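Local coordinates for protein HAD hydrolase, family IA, variant 3 (Entamoeba histolytica, PDB 6W04) that probably acts as a magnesium-dependent hydrolase of the haloacid dehalogenase superfamily, with a magnesium ion bound in its active site, at residues I13-M26 and E71-I85. Residues are numbered along the deposited sequence; the frame is centred on the assembly and turned at random.
Sequences IFDTPLHAFCWKEM and EKENLYRTMLMKSDI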
loop_
_atom_site.group_PDB
_atom_site.type_symbol
_atom_site.label_atom_id
_atom_site.label_comp_id
_atom_site.label_asym_id
_atom_site.label_seq_id
_atom_site.Cartn_x
_atom_site.Cartn_y
_atom_site.Cartn_z
ATOM N N ILE A 13 -5.490 -4.935 2.063
ATOM C CA ILE A 13 -6.149 -4.983 3.366
ATOM C C ILE A 13 -6.516 -3.560 3.781
ATOM O O ILE A 13 -5.774 -2.616 3.507
ATOM C CB ILE A 13 -5.265 -5.664 4.439
ATOM C CG1 ILE A 13 -3.938 -4.912 4.669
ATOM C CG2 ILE A 13 -4.991 -7.134 4.078
ATOM C CD1 ILE A 13 -3.143 -5.479 5.911
ATOM N N PHE A 14 -7.676 -3.395 4.421
ATOM C CA PHE A 14 -8.112 -2.052 4.823
ATOM C C PHE A 14 -7.630 -1.830 6.256
ATOM O O PHE A 14 -8.383 -1.927 7.219
ATOM C CB PHE A 14 -9.625 -1.894 4.683
ATOM C CG PHE A 14 -10.115 -1.795 3.244
ATOM C CD1 PHE A 14 -9.320 -2.220 2.182
ATOM C CD2 PHE A 14 -11.371 -1.258 2.962
ATOM C CE1 PHE A 14 -9.772 -2.140 0.859
ATOM C CE2 PHE A 14 -11.833 -1.169 1.636
ATOM C CZ PHE A 14 -11.029 -1.614 0.584
ATOM N N ASP A 15 -6.330 -1.546 6.391
ATOM C CA ASP A 15 -5.690 -1.440 7.703
ATOM C C ASP A 15 -5.428 -0.006 8.128
ATOM O O ASP A 15 -4.776 0.216 9.152
ATOM C CB ASP A 15 -4.379 -2.240 7.727
ATOM C CG ASP A 15 -3.353 -1.744 6.697
ATOM O OD1 ASP A 15 -3.736 -1.059 5.720
ATOM O OD2 ASP A 15 -2.154 -2.047 6.868
ATOM N N THR A 16 -5.942 0.983 7.402
ATOM C CA THR A 16 -5.714 2.353 7.853
ATOM C C THR A 16 -6.239 2.611 9.268
ATOM O O THR A 16 -5.499 3.222 10.063
ATOM C CB THR A 16 -6.299 3.342 6.839
ATOM O OG1 THR A 16 -5.628 3.154 5.589
ATOM C CG2 THR A 16 -6.084 4.800 7.339
ATOM N N PRO A 17 -7.450 2.178 9.658
ATOM C CA PRO A 17 -7.875 2.429 11.047
ATOM C C PRO A 17 -6.918 1.846 12.069
ATOM O O PRO A 17 -6.651 2.483 13.103
ATOM C CB PRO A 17 -9.265 1.780 11.112
ATOM C CG PRO A 17 -9.794 1.894 9.698
ATOM C CD PRO A 17 -8.541 1.574 8.861
ATOM N N LEU A 18 -6.365 0.662 11.794
ATOM C CA LEU A 18 -5.398 0.080 12.715
ATOM C C LEU A 18 -4.125 0.924 12.807
ATOM O O LEU A 18 -3.589 1.129 13.906
ATOM C CB LEU A 18 -5.069 -1.352 12.277
ATOM C CG LEU A 18 -4.136 -2.099 13.210
ATOM C CD1 LEU A 18 -4.577 -1.919 14.682
ATOM C CD2 LEU A 18 -4.140 -3.602 12.840
ATOM N N HIS A 19 -3.612 1.417 11.670
ATOM C CA HIS A 19 -2.472 2.341 11.736
ATOM C C HIS A 19 -2.807 3.565 12.577
ATOM O O HIS A 19 -1.982 4.017 13.378
ATOM C CB HIS A 19 -2.021 2.759 10.321
ATOM C CG HIS A 19 -1.316 1.671 9.574
ATOM N ND1 HIS A 19 -0.051 1.237 9.916
ATOM C CD2 HIS A 19 -1.712 0.899 8.533
ATOM C CE1 HIS A 19 0.307 0.249 9.108
ATOM N NE2 HIS A 19 -0.688 0.019 8.266
ATOM N N ALA A 20 -4.019 4.114 12.414
ATOM C CA ALA A 20 -4.432 5.265 13.214
ATOM C C ALA A 20 -4.423 4.945 14.706
ATOM O O ALA A 20 -3.925 5.743 15.509
ATOM C CB ALA A 20 -5.826 5.732 12.785
ATOM N N PHE A 21 -4.955 3.772 15.094
ATOM C CA PHE A 21 -4.939 3.359 16.501
ATOM C C PHE A 21 -3.527 3.273 17.038
ATOM O O PHE A 21 -3.273 3.658 18.182
ATOM C CB PHE A 21 -5.565 1.975 16.711
ATOM C CG PHE A 21 -6.978 1.863 16.300
ATOM C CD1 PHE A 21 -7.771 2.983 16.149
ATOM C CD2 PHE A 21 -7.523 0.605 16.062
ATOM C CE1 PHE A 21 -9.095 2.863 15.765
ATOM C CE2 PHE A 21 -8.834 0.477 15.679
ATOM C CZ PHE A 21 -9.624 1.606 15.531
ATOM N N CYS A 22 -2.617 2.669 16.262
ATOM C CA CYS A 22 -1.240 2.511 16.722
ATOM C C CYS A 22 -0.550 3.855 16.878
ATOM O O CYS A 22 0.182 4.061 17.851
ATOM C CB CYS A 22 -0.438 1.633 15.769
ATOM S SG CYS A 22 -1.076 -0.032 15.738
ATOM N N TRP A 23 -0.779 4.791 15.955
ATOM C CA TRP A 23 -0.152 6.099 16.158
ATOM C C TRP A 23 -0.795 6.850 17.312
ATOM O O TRP A 23 -0.122 7.644 17.982
ATOM C CB TRP A 23 -0.211 6.965 14.883
ATOM C CG TRP A 23 0.862 6.580 13.911
ATOM C CD1 TRP A 23 0.695 6.036 12.666
ATOM C CD2 TRP A 23 2.272 6.694 14.120
ATOM N NE1 TRP A 23 1.929 5.819 12.077
ATOM C CE2 TRP A 23 2.911 6.207 12.958
ATOM C CE3 TRP A 23 3.064 7.133 15.197
ATOM C CZ2 TRP A 23 4.300 6.156 12.835
ATOM C CZ3 TRP A 23 4.441 7.083 15.075
ATOM C CH2 TRP A 23 5.050 6.593 13.907
ATOM N N LYS A 24 -2.097 6.665 17.531
ATOM C CA LYS A 24 -2.727 7.337 18.656
ATOM C C LYS A 24 -2.205 6.782 19.967
ATOM O O LYS A 24 -1.923 7.534 20.915
ATOM C CB LYS A 24 -4.260 7.211 18.565
ATOM C CG LYS A 24 -4.807 8.141 17.494
ATOM C CD LYS A 24 -6.308 7.930 17.279
ATOM C CE LYS A 24 -6.803 8.806 16.149
ATOM N NZ LYS A 24 -8.254 8.645 15.927
ATOM N N GLU A 25 -2.057 5.466 20.031
ATOM C CA GLU A 25 -1.485 4.847 21.222
ATOM C C GLU A 25 -0.050 5.312 21.444
ATOM O O GLU A 25 0.340 5.596 22.583
ATOM C CB GLU A 25 -1.581 3.312 21.105
ATOM C CG GLU A 25 -0.919 2.539 22.257
ATOM C CD GLU A 25 -1.644 2.661 23.611
ATOM O OE1 GLU A 25 -0.954 2.568 24.654
ATOM O OE2 GLU A 25 -2.891 2.837 23.648
ATOM N N MET A 26 0.747 5.422 20.372
ATOM C CA MET A 26 2.130 5.888 20.521
ATOM C C MET A 26 2.177 7.326 21.009
ATOM O O MET A 26 2.997 7.673 21.870
ATOM C CB MET A 26 2.898 5.804 19.193
ATOM C CG MET A 26 3.163 4.381 18.703
ATOM S SD MET A 26 4.060 3.406 19.935
ATOM C CE MET A 26 5.592 4.315 19.851
ATOM N N GLU A 71 9.089 0.862 17.211
ATOM C CA GLU A 71 8.126 0.650 18.296
ATOM C C GLU A 71 6.693 0.716 17.782
ATOM O O GLU A 71 5.844 -0.084 18.193
ATOM C CB GLU A 71 8.310 1.679 19.418
ATOM C CG GLU A 71 9.613 1.550 20.180
ATOM C CD GLU A 71 9.685 2.448 21.424
ATOM O OE1 GLU A 71 8.679 3.120 21.766
ATOM O OE2 GLU A 71 10.763 2.474 22.058
ATOM N N LYS A 72 6.379 1.703 16.926
ATOM C CA LYS A 72 5.035 1.759 16.364
ATOM C C LYS A 72 4.745 0.538 15.496
ATOM O O LYS A 72 3.637 -0.014 15.539
ATOM C CB LYS A 72 4.842 3.047 15.554
ATOM C CG LYS A 72 3.471 3.090 14.829
ATOM C CD LYS A 72 3.535 2.538 13.405
ATOM C CE LYS A 72 2.110 2.362 12.814
ATOM N NZ LYS A 72 2.218 1.920 11.394
ATOM N N GLU A 73 5.714 0.106 14.686
ATOM C CA GLU A 73 5.453 -1.024 13.802
ATOM C C GLU A 73 5.333 -2.330 14.569
ATOM O O GLU A 73 4.547 -3.198 14.171
ATOM C CB GLU A 73 6.527 -1.131 12.705
ATOM C CG GLU A 73 6.548 0.076 11.759
ATOM C CD GLU A 73 5.261 0.326 10.920
ATOM O OE1 GLU A 73 4.184 -0.273 11.141
ATOM O OE2 GLU A 73 5.335 1.175 10.010
ATOM N N ASN A 74 6.078 -2.485 15.666
ATOM C CA ASN A 74 5.874 -3.645 16.520
ATOM C C ASN A 74 4.447 -3.682 17.075
ATOM O O ASN A 74 3.819 -4.750 17.123
ATOM C CB ASN A 74 6.903 -3.638 17.648
ATOM C CG ASN A 74 6.637 -4.704 18.668
ATOM O OD1 ASN A 74 6.486 -4.417 19.853
ATOM N ND2 ASN A 74 6.553 -5.947 18.212
ATOM N N LEU A 75 3.924 -2.534 17.508
ATOM C CA LEU A 75 2.534 -2.495 17.976
ATOM C C LEU A 75 1.577 -2.860 16.839
ATOM O O LEU A 75 0.678 -3.691 17.006
ATOM C CB LEU A 75 2.207 -1.121 18.562
ATOM C CG LEU A 75 0.762 -0.799 19.017
ATOM C CD1 LEU A 75 0.193 -1.850 19.974
ATOM C CD2 LEU A 75 0.684 0.604 19.694
ATOM N N TYR A 76 1.786 -2.279 15.659
ATOM C CA TYR A 76 0.933 -2.570 14.511
ATOM C C TYR A 76 0.937 -4.056 14.152
ATOM O O TYR A 76 -0.130 -4.659 13.953
ATOM C CB TYR A 76 1.379 -1.719 13.320
ATOM C CG TYR A 76 0.849 -2.198 11.997
ATOM C CD1 TYR A 76 -0.459 -1.906 11.609
ATOM C CD2 TYR A 76 1.647 -2.948 11.130
ATOM C CE1 TYR A 76 -0.966 -2.368 10.384
ATOM C CE2 TYR A 76 1.156 -3.392 9.885
ATOM C CZ TYR A 76 -0.172 -3.085 9.538
ATOM O OH TYR A 76 -0.693 -3.508 8.332
ATOM N N ARG A 77 2.127 -4.665 14.053
ATOM C CA ARG A 77 2.224 -6.078 13.679
ATOM C C ARG A 77 1.488 -6.963 14.659
ATOM O O ARG A 77 0.845 -7.939 14.261
ATOM C CB ARG A 77 3.679 -6.540 13.639
ATOM C CG ARG A 77 4.443 -6.044 12.500
ATOM C CD ARG A 77 5.898 -6.370 12.712
ATOM N NE ARG A 77 6.693 -5.276 12.198
ATOM C CZ ARG A 77 7.823 -4.859 12.743
ATOM N NH1 ARG A 77 8.461 -3.845 12.194
ATOM N NH2 ARG A 77 8.309 -5.460 13.827
ATOM N N THR A 78 1.623 -6.665 15.949
ATOM C CA THR A 78 0.980 -7.460 16.983
ATOM C C THR A 78 -0.537 -7.358 16.872
ATOM O O THR A 78 -1.248 -8.370 16.924
ATOM C CB THR A 78 1.479 -6.980 18.342
ATOM O OG1 THR A 78 2.888 -7.205 18.409
ATOM C CG2 THR A 78 0.803 -7.735 19.459
ATOM N N MET A 79 -1.042 -6.136 16.695
ATOM C CA MET A 79 -2.482 -5.927 16.537
ATOM C C MET A 79 -3.011 -6.570 15.255
ATOM O O MET A 79 -4.062 -7.225 15.267
ATOM C CB MET A 79 -2.790 -4.428 16.552
ATOM C CG MET A 79 -2.401 -3.742 17.881
ATOM S SD MET A 79 -3.459 -4.214 19.308
ATOM C CE MET A 79 -5.090 -3.887 18.615
ATOM N N LEU A 80 -2.307 -6.370 14.135
ATOM C CA LEU A 80 -2.710 -6.957 12.868
ATOM C C LEU A 80 -2.816 -8.479 12.966
ATOM O O LEU A 80 -3.807 -9.070 12.516
ATOM C CB LEU A 80 -1.738 -6.561 11.747
ATOM C CG LEU A 80 -2.165 -7.169 10.398
ATOM C CD1 LEU A 80 -3.498 -6.478 9.974
ATOM C CD2 LEU A 80 -1.122 -6.951 9.336
ATOM N N MET A 81 -1.809 -9.129 13.568
ATOM C CA MET A 81 -1.832 -10.585 13.690
ATOM C C MET A 81 -3.051 -11.067 14.462
ATOM O O MET A 81 -3.652 -12.086 14.108
ATOM C CB MET A 81 -0.554 -11.082 14.367
ATOM C CG MET A 81 0.513 -11.527 13.405
ATOM S SD MET A 81 -0.003 -12.993 12.497
ATOM C CE MET A 81 1.562 -13.473 11.785
ATOM N N LYS A 82 -3.423 -10.377 15.538
ATOM C CA LYS A 82 -4.578 -10.893 16.267
ATOM C C LYS A 82 -5.902 -10.346 15.747
ATOM O O LYS A 82 -6.950 -10.889 16.113
ATOM C CB LYS A 82 -4.460 -10.634 17.775
ATOM C CG LYS A 82 -4.333 -9.199 18.216
ATOM C CD LYS A 82 -4.039 -9.181 19.728
ATOM C CE LYS A 82 -3.579 -7.809 20.190
ATOM N NZ LYS A 82 -3.447 -7.718 21.664
ATOM N N SER A 83 -5.869 -9.350 14.859
ATOM C CA SER A 83 -7.074 -8.813 14.239
ATOM C C SER A 83 -7.679 -9.829 13.261
ATOM O O SER A 83 -7.088 -10.873 12.954
ATOM C CB SER A 83 -6.755 -7.523 13.482
ATOM O OG SER A 83 -6.167 -7.857 12.231
ATOM N N ASP A 84 -8.897 -9.536 12.783
ATOM C CA ASP A 84 -9.520 -10.364 11.751
ATOM C C ASP A 84 -9.606 -9.606 10.431
ATOM O O ASP A 84 -10.452 -9.902 9.590
ATOM C CB ASP A 84 -10.898 -10.879 12.190
ATOM C CG ASP A 84 -11.932 -9.765 12.343
ATOM O OD1 ASP A 84 -11.612 -8.591 12.081
ATOM O OD2 ASP A 84 -13.076 -10.075 12.736
ATOM N N ILE A 85 -8.750 -8.611 10.250
ATOM C CA ILE A 85 -8.681 -7.921 8.963
ATOM C C ILE A 85 -8.325 -8.933 7.885
ATOM O O ILE A 85 -7.323 -9.648 7.993
ATOM C CB ILE A 85 -7.668 -6.789 9.030
ATOM C CG1 ILE A 85 -8.124 -5.755 10.066
ATOM C CG2 ILE A 85 -7.447 -6.174 7.637
ATOM C CD1 ILE A 85 -6.987 -4.788 10.463
HETATM O O HOH W 1 2.917 4.084 9.793
#
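His19 lies almost flat on Tyr76, an offset stack with centroids 4.0 Å apart and planes 17° from parallel, and both rings bond to the same carboxylate. Tyr76 OH gives a short hydrogen bond of 2.5 Å to Asp15 OD2, entering along the anti lone pair, while His19 NE2 makes a bent hydrogen bond of 2.9 Å to Asp15 OD2 from above the carboxylate plane, the oxygen lying tilted from the imidazole plane. An imidazole suits this place because its other nitrogen can accept: Lys72 NZ donates to His19 ND1 at 2.8 Å, nearly within the ring plane. The lysine thereby probably fixes the ring's flip, consistent with the proton sitting on NE2, directed at Asp15.

Lys72 is the knob of the interface, seated among His19, Cys22, Trp23 and Met26. With CG anti to the backbone N (chi1 175°) and a bend at chi2, its chain runs across the indole of Trp23, CG standing 3.6 Å from the centroid of the six-membered ring in a CH-pi contact. Its ammonium NZ also forms a salt bridge with Glu73 OE1 (3.0 Å) and shares a water with Trp23 NE1.

Around Leu18 and Cys22 the contact turns apolar. Leu18 splays its two methyls, CD1 against Met79 CB at 3.6 Å and CD2 toward Leu80 and Ile85, whereas the small Cys22 lets the helices approach where its SG meets the backbone of Tyr76. The axes of helices 16-26 and 71-82, both part of the helical insert that caps the Rossmann-like HAD core, pass 9.3 Å apart at 134°.

Asp15 OD2 is held by His19, Tyr76 and the magnesium ligand Asn9, so histidine and tyrosine both tie the cap helices to the metal site, where Asp15, a second-shell residue, probably helps position Asn9.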